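Local coordinates for fuculose-1-phosphate aldolase (Glaciozyma antarctica, PDB 4XXF), which binds zinc and belongs to the class II aldolase and adducin family, forming an assembly of four copies of the chain, at residues F33-F38 with E249-E254; K131-T136 with Q205-A210. One frame throughout, in Å; residues are numbered along the deposited sequence. Where two conformers were deposited one is given.

Contact 1 (F33-F38 with E249-E254)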
loop_
_atom_site.group_PDB
_atom_site.type_symbol
_atom_site.label_atom_id
_atom_site.label_comp_id
_atom_site.label_asym_id
_atom_site.label_seq_id
_atom_site.Cartn_x
_atom_site.Cartn_y
_atom_site.Cartn_z
ATOM N N PHE A 33 7.398 -12.573 6.259
ATOM C CA PHE A 33 8.212 -11.632 5.477
ATOM C C PHE A 33 7.596 -11.380 4.103
ATOM O O PHE A 33 7.513 -10.231 3.672
ATOM C CB PHE A 33 9.655 -12.136 5.346
ATOM C CG PHE A 33 10.548 -11.741 6.499
ATOM C CD1 PHE A 33 10.128 -11.900 7.815
ATOM C CD2 PHE A 33 11.806 -11.208 6.269
ATOM C CE1 PHE A 33 10.956 -11.538 8.895
ATOM C CE2 PHE A 33 12.631 -10.840 7.326
ATOM C CZ PHE A 33 12.213 -11.016 8.650
ATOM N N ALA A 34 7.106 -12.420 3.443
ATOM C CA ALA A 34 6.432 -12.218 2.159
ATOM C C ALA A 34 5.143 -11.434 2.336
ATOM O O ALA A 34 4.844 -10.541 1.534
ATOM C CB ALA A 34 6.144 -13.532 1.484
ATOM N N ASN A 35 4.372 -11.738 3.376
ATOM C CA ASN A 35 3.089 -11.071 3.575
ATOM C C ASN A 35 3.249 -9.587 3.900
ATOM O O ASN A 35 2.397 -8.774 3.538
ATOM C CB ASN A 35 2.307 -11.786 4.681
ATOM C CG ASN A 35 0.865 -11.382 4.720
ATOM O OD1 ASN A 35 0.107 -11.661 3.781
ATOM N ND2 ASN A 35 0.463 -10.755 5.813
ATOM N N GLU A 36 4.342 -9.248 4.583
ATOM C CA GLU A 36 4.678 -7.855 4.896
ATOM C C GLU A 36 5.345 -7.138 3.723
ATOM O O GLU A 36 5.543 -5.918 3.769
ATOM C CB GLU A 36 5.605 -7.792 6.116
ATOM C CG GLU A 36 4.983 -8.321 7.406
ATOM C CD GLU A 36 3.837 -7.476 7.921
ATOM O OE1 GLU A 36 3.867 -6.233 7.766
ATOM O OE2 GLU A 36 2.891 -8.047 8.501
ATOM N N GLY A 37 5.716 -7.884 2.688
ATOM C CA GLY A 37 6.425 -7.306 1.556
ATOM C C GLY A 37 7.883 -6.986 1.823
ATOM O O GLY A 37 8.453 -6.121 1.149
ATOM N N PHE A 38 8.501 -7.688 2.770
ATOM C CA PHE A 38 9.883 -7.427 3.159
ATOM C C PHE A 38 10.888 -8.012 2.183
ATOM O O PHE A 38 12.083 -7.727 2.280
ATOM C CB PHE A 38 10.197 -8.016 4.540
ATOM C CG PHE A 38 9.486 -7.352 5.689
ATOM C CD1 PHE A 38 8.876 -6.107 5.575
ATOM C CD2 PHE A 38 9.456 -7.994 6.914
ATOM C CE1 PHE A 38 8.233 -5.533 6.681
ATOM C CE2 PHE A 38 8.820 -7.434 8.004
ATOM C CZ PHE A 38 8.211 -6.207 7.889
ATOM N N GLU A 249 -0.661 -18.098 10.198
ATOM C CA GLU A 249 -1.164 -19.464 10.285
ATOM C C GLU A 249 -2.612 -19.533 9.814
ATOM O O GLU A 249 -2.985 -20.441 9.058
ATOM C CB GLU A 249 -1.030 -19.985 11.713
ATOM C CG GLU A 249 -1.431 -21.448 11.889
ATOM C CD GLU A 249 -1.117 -21.959 13.284
ATOM O OE1 GLU A 249 -2.060 -22.373 13.987
ATOM O OE2 GLU A 249 0.075 -21.952 13.677
ATOM N N HIS A 250 -3.419 -18.561 10.236
ATOM C CA HIS A 250 -4.812 -18.488 9.801
ATOM C C HIS A 250 -4.906 -18.332 8.282
ATOM O O HIS A 250 -5.701 -19.010 7.635
ATOM C CB HIS A 250 -5.512 -17.330 10.508
ATOM C CG HIS A 250 -6.919 -17.107 10.059
ATOM N ND1 HIS A 250 -7.950 -17.965 10.375
ATOM C CD2 HIS A 250 -7.466 -16.114 9.320
ATOM C CE1 HIS A 250 -9.074 -17.506 9.851
ATOM N NE2 HIS A 250 -8.807 -16.389 9.200
ATOM N N LEU A 251 -4.082 -17.468 7.702
ATOM C CA LEU A 251 -4.186 -17.168 6.272
ATOM C C LEU A 251 -3.632 -18.264 5.373
ATOM O O LEU A 251 -4.206 -18.579 4.335
ATOM C CB LEU A 251 -3.464 -15.858 5.944
ATOM C CG LEU A 251 -4.023 -14.594 6.593
ATOM C CD1 LEU A 251 -3.126 -13.407 6.260
ATOM C CD2 LEU A 251 -5.461 -14.331 6.174
ATOM N N GLN A 252 -2.483 -18.815 5.754
ATOM C CA GLN A 252 -1.711 -19.640 4.824
ATOM C C GLN A 252 -1.170 -20.930 5.423
ATOM O O GLN A 252 -0.453 -21.670 4.743
ATOM C CB GLN A 252 -0.553 -18.821 4.233
ATOM C CG GLN A 252 -1.056 -17.783 3.234
ATOM C CD GLN A 252 0.010 -16.802 2.774
ATOM O OE1 GLN A 252 1.212 -17.096 2.811
ATOM N NE2 GLN A 252 -0.423 -15.625 2.332
ATOM N N GLY A 253 -1.515 -21.214 6.677
ATOM C CA GLY A 253 -1.012 -22.407 7.343
ATOM C C GLY A 253 -1.239 -23.702 6.585
ATOM O O GLY A 253 -0.346 -24.543 6.517
ATOM N N GLU A 254 -2.421 -23.874 6.004
ATOM C CA GLU A 254 -2.701 -25.099 5.266
ATOM C C GLU A 254 -1.716 -25.284 4.114
ATOM O O GLU A 254 -1.317 -26.409 3.809
ATOM C CB GLU A 254 -4.135 -25.104 4.737
ATOM C CG GLU A 254 -5.196 -25.130 5.818
ATOM C CD GLU A 254 -6.593 -25.299 5.258
ATOM O OE1 GLU A 254 -6.720 -25.595 4.049
ATOM O OE2 GLU A 254 -7.565 -25.139 6.025
HETATM O O HOH W 1 1.307 -13.263 1.701
#

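Contact 2 (K131-T136 with Q205-A210)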
loop_
_atom_site.group_PDB
_atom_site.type_symbol
_atom_site.label_atom_id
_atom_site.label_comp_id
_atom_site.label_asym_id
_atom_site.label_seq_id
_atom_site.Cartn_x
_atom_site.Cartn_y
_atom_site.Cartn_z
ATOM N N LYS A 131 23.069 6.727 8.965
ATOM C CA LYS A 131 22.704 7.344 10.235
ATOM C C LYS A 131 22.254 6.285 11.232
ATOM O O LYS A 131 21.654 5.287 10.844
ATOM C CB LYS A 131 21.555 8.334 10.038
ATOM C CG LYS A 131 21.867 9.538 9.192
ATOM C CD LYS A 131 20.615 10.395 9.083
ATOM C CE LYS A 131 20.901 11.693 8.364
ATOM N NZ LYS A 131 19.696 12.567 8.362
ATOM N N PRO A 132 22.514 6.515 12.530
ATOM C CA PRO A 132 21.929 5.612 13.523
ATOM C C PRO A 132 20.418 5.780 13.604
ATOM O O PRO A 132 19.880 6.836 13.265
ATOM C CB PRO A 132 22.599 6.046 14.828
ATOM C CG PRO A 132 22.924 7.475 14.615
ATOM C CD PRO A 132 23.292 7.597 13.156
ATOM N N LEU A 133 19.739 4.738 14.055
ATOM C CA LEU A 133 18.302 4.814 14.256
ATOM C C LEU A 133 18.004 5.810 15.376
ATOM O O LEU A 133 18.537 5.678 16.484
ATOM C CB LEU A 133 17.744 3.446 14.608
ATOM C CG LEU A 133 16.224 3.349 14.612
ATOM C CD1 LEU A 133 15.703 3.251 13.180
ATOM C CD2 LEU A 133 15.760 2.167 15.471
ATOM N N ALA A 134 17.171 6.808 15.102
ATOM C CA ALA A 134 16.777 7.754 16.145
ATOM C C ALA A 134 15.709 7.139 17.047
ATOM O O ALA A 134 14.787 6.478 16.573
ATOM C CB ALA A 134 16.277 9.057 15.527
ATOM N N ILE A 135 15.827 7.351 18.350
ATOM C CA ILE A 135 14.872 6.787 19.292
ATOM C C ILE A 135 13.807 7.852 19.581
ATOM O O ILE A 135 13.928 8.657 20.511
ATOM C CB ILE A 135 15.571 6.285 20.577
ATOM C CG1 ILE A 135 16.722 5.327 20.219
ATOM C CG2 ILE A 135 14.563 5.605 21.502
ATOM C CD1 ILE A 135 16.326 4.114 19.374
ATOM N N THR A 136 12.777 7.852 18.735
ATOM C CA THR A 136 11.778 8.922 18.697
ATOM C C THR A 136 10.341 8.437 18.930
ATOM O O THR A 136 9.411 9.240 18.920
ATOM C CB THR A 136 11.799 9.629 17.348
ATOM O OG1 THR A 136 11.550 8.653 16.336
ATOM C CG2 THR A 136 13.158 10.278 17.095
ATOM N N GLN A 205 10.781 3.155 8.467
ATOM C CA GLN A 205 9.707 3.801 7.731
ATOM C C GLN A 205 9.277 5.098 8.401
ATOM O O GLN A 205 9.111 6.134 7.745
ATOM C CB GLN A 205 8.519 2.851 7.607
ATOM C CG GLN A 205 7.366 3.404 6.766
ATOM C CD GLN A 205 6.163 2.498 6.791
ATOM O OE1 GLN A 205 6.144 1.484 7.500
ATOM N NE2 GLN A 205 5.148 2.841 6.000
ATOM N N VAL A 206 9.099 5.031 9.716
ATOM C CA VAL A 206 8.695 6.178 10.516
ATOM C C VAL A 206 9.740 7.296 10.440
ATOM O O VAL A 206 9.391 8.466 10.256
ATOM C CB VAL A 206 8.454 5.751 11.982
ATOM C CG1 VAL A 206 8.428 6.949 12.901
ATOM C CG2 VAL A 206 7.155 4.944 12.085
ATOM N N GLN A 207 11.016 6.953 10.558
ATOM C CA GLN A 207 12.048 7.979 10.509
ATOM C C GLN A 207 12.112 8.638 9.128
ATOM O O GLN A 207 12.286 9.852 9.043
ATOM C CB GLN A 207 13.428 7.420 10.885
ATOM C CG GLN A 207 14.515 8.515 10.824
ATOM C CD GLN A 207 15.716 8.277 11.712
ATOM O OE1 GLN A 207 15.800 7.285 12.451
ATOM N NE2 GLN A 207 16.668 9.191 11.629
ATOM N N LEU A 208 11.976 7.855 8.056
ATOM C CA LEU A 208 11.978 8.430 6.703
ATOM C C LEU A 208 10.808 9.409 6.526
ATOM O O LEU A 208 10.965 10.483 5.944
ATOM C CB LEU A 208 11.926 7.325 5.639
ATOM C CG LEU A 208 13.190 6.467 5.556
ATOM C CD1 LEU A 208 12.913 5.161 4.824
ATOM C CD2 LEU A 208 14.335 7.240 4.899
ATOM N N LEU A 209 9.637 9.042 7.041
ATOM C CA LEU A 209 8.452 9.917 6.990
ATOM C C LEU A 209 8.664 11.210 7.767
ATOM O O LEU A 209 8.428 12.310 7.274
ATOM C CB LEU A 209 7.228 9.202 7.559
ATOM C CG LEU A 209 6.572 8.145 6.670
ATOM C CD1 LEU A 209 5.688 7.226 7.501
ATOM C CD2 LEU A 209 5.753 8.819 5.565
ATOM N N ALA A 210 9.118 11.074 9.007
ATOM C CA ALA A 210 9.244 12.215 9.894
ATOM C C ALA A 210 10.389 13.136 9.472
ATOM O O ALA A 210 10.232 14.360 9.475
ATOM C CB ALA A 210 9.432 11.740 11.338
HETATM O O HOH W 2 19.330 9.462 13.184
HETATM O O HOH W 3 13.851 6.683 14.169
#

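Contact 1 (F33-F38 with E249-E254)
The CA atoms of N35, in the last turn of helix 15-36, and L251, on helix 234-256, are 9.9 Å apart, the nearest such pair, and only 76 Å² is buried between the two segments. The first bond of the N35 side chain points toward helix 234-256, and chi1 of -166° sets CG opposite the backbone N, which brings OD1 up to a bridging water. OD1 of N35 stays 4.3 Å from NE2 of Q252, too far for a direct bond, and the water fills the step: it donates to N35 OD1 at 2.9 Å and accepts from Q252 NE2 at 3.0 Å. The other end of the Q252 amide, OE1, accepts a hydrogen bond from R31, one turn back from N35, and the amide is thereby held at both ends. CD1 of L251 comes within 4.4 Å of N35 OD1, a loose van der Waals touch of a methyl group on the amide oxygen, while L251 also packs on R67 of the second subunit. G37 is the first residue to leave helical geometry, at a positive phi of 75°: F38 N bonds to F33 O at 2.9 Å, and G37 N to A34 O. The water-bridged surface contact thus borders a helix C-terminus closed by a Schellman motif.

Contact 2 (K131-T136 with Q205-A210)
Q207 reaches A134 through a stretched side chain: its CG lies opposite the backbone N (chi1 180°) and the chain runs on extended past CG, carrying the amide out from helix 190-213 to the backbone of loop 131-136. There OE1 of Q207 accepts from A134 N at 3.0 Å, in a nearly straight bond (N-H...O 170°) whose donor is tilted a little out of the carbonyl plane. A water donates to the same OE1 and, at 2.6 Å, to A134 O, which gives the glutamine oxygen two donors and ties it to both backbone polar groups of A134. The glutamine thus bonds to the main chain of an irregular loop, the one that links helix 121-127 to strand 147-150 in the class II aldolase fold. NE2 of Q207 donates to D211 OD2, one turn along the helix, and at 3.1 Å to a second water that in turn donates to P132 O; with both ends bonded, the rotation of the amide is fixed. CB of A134 lies to one side of the amide plane, 3.6 Å from Q207 OE1, and CD1 of L133 approaches the same oxygen to 4.1 Å. Farther along the loop, T136 O accepts a hydrogen bond from N180 of the second subunit.

How the contacts relate
The centres of contacts 1 and 2 lie about 26 Å apart, and their nearest atoms are about 7 Å from each other without touching. Along the chain the order is 33-38, 131-136, 205-210, 249-254, which places both segments of contact 2 between those of contact 1. Helix 190-213 connects the two sites: it supplies Q207 to contact 2, and an earlier part of it, at F197, meets the rings of F33 and F38. F38 O also bonds to S118, which sits between the zinc ligands H117 and H119. Both contacts reach the second subunit, so each combines packing within the chain with packing in the assembly.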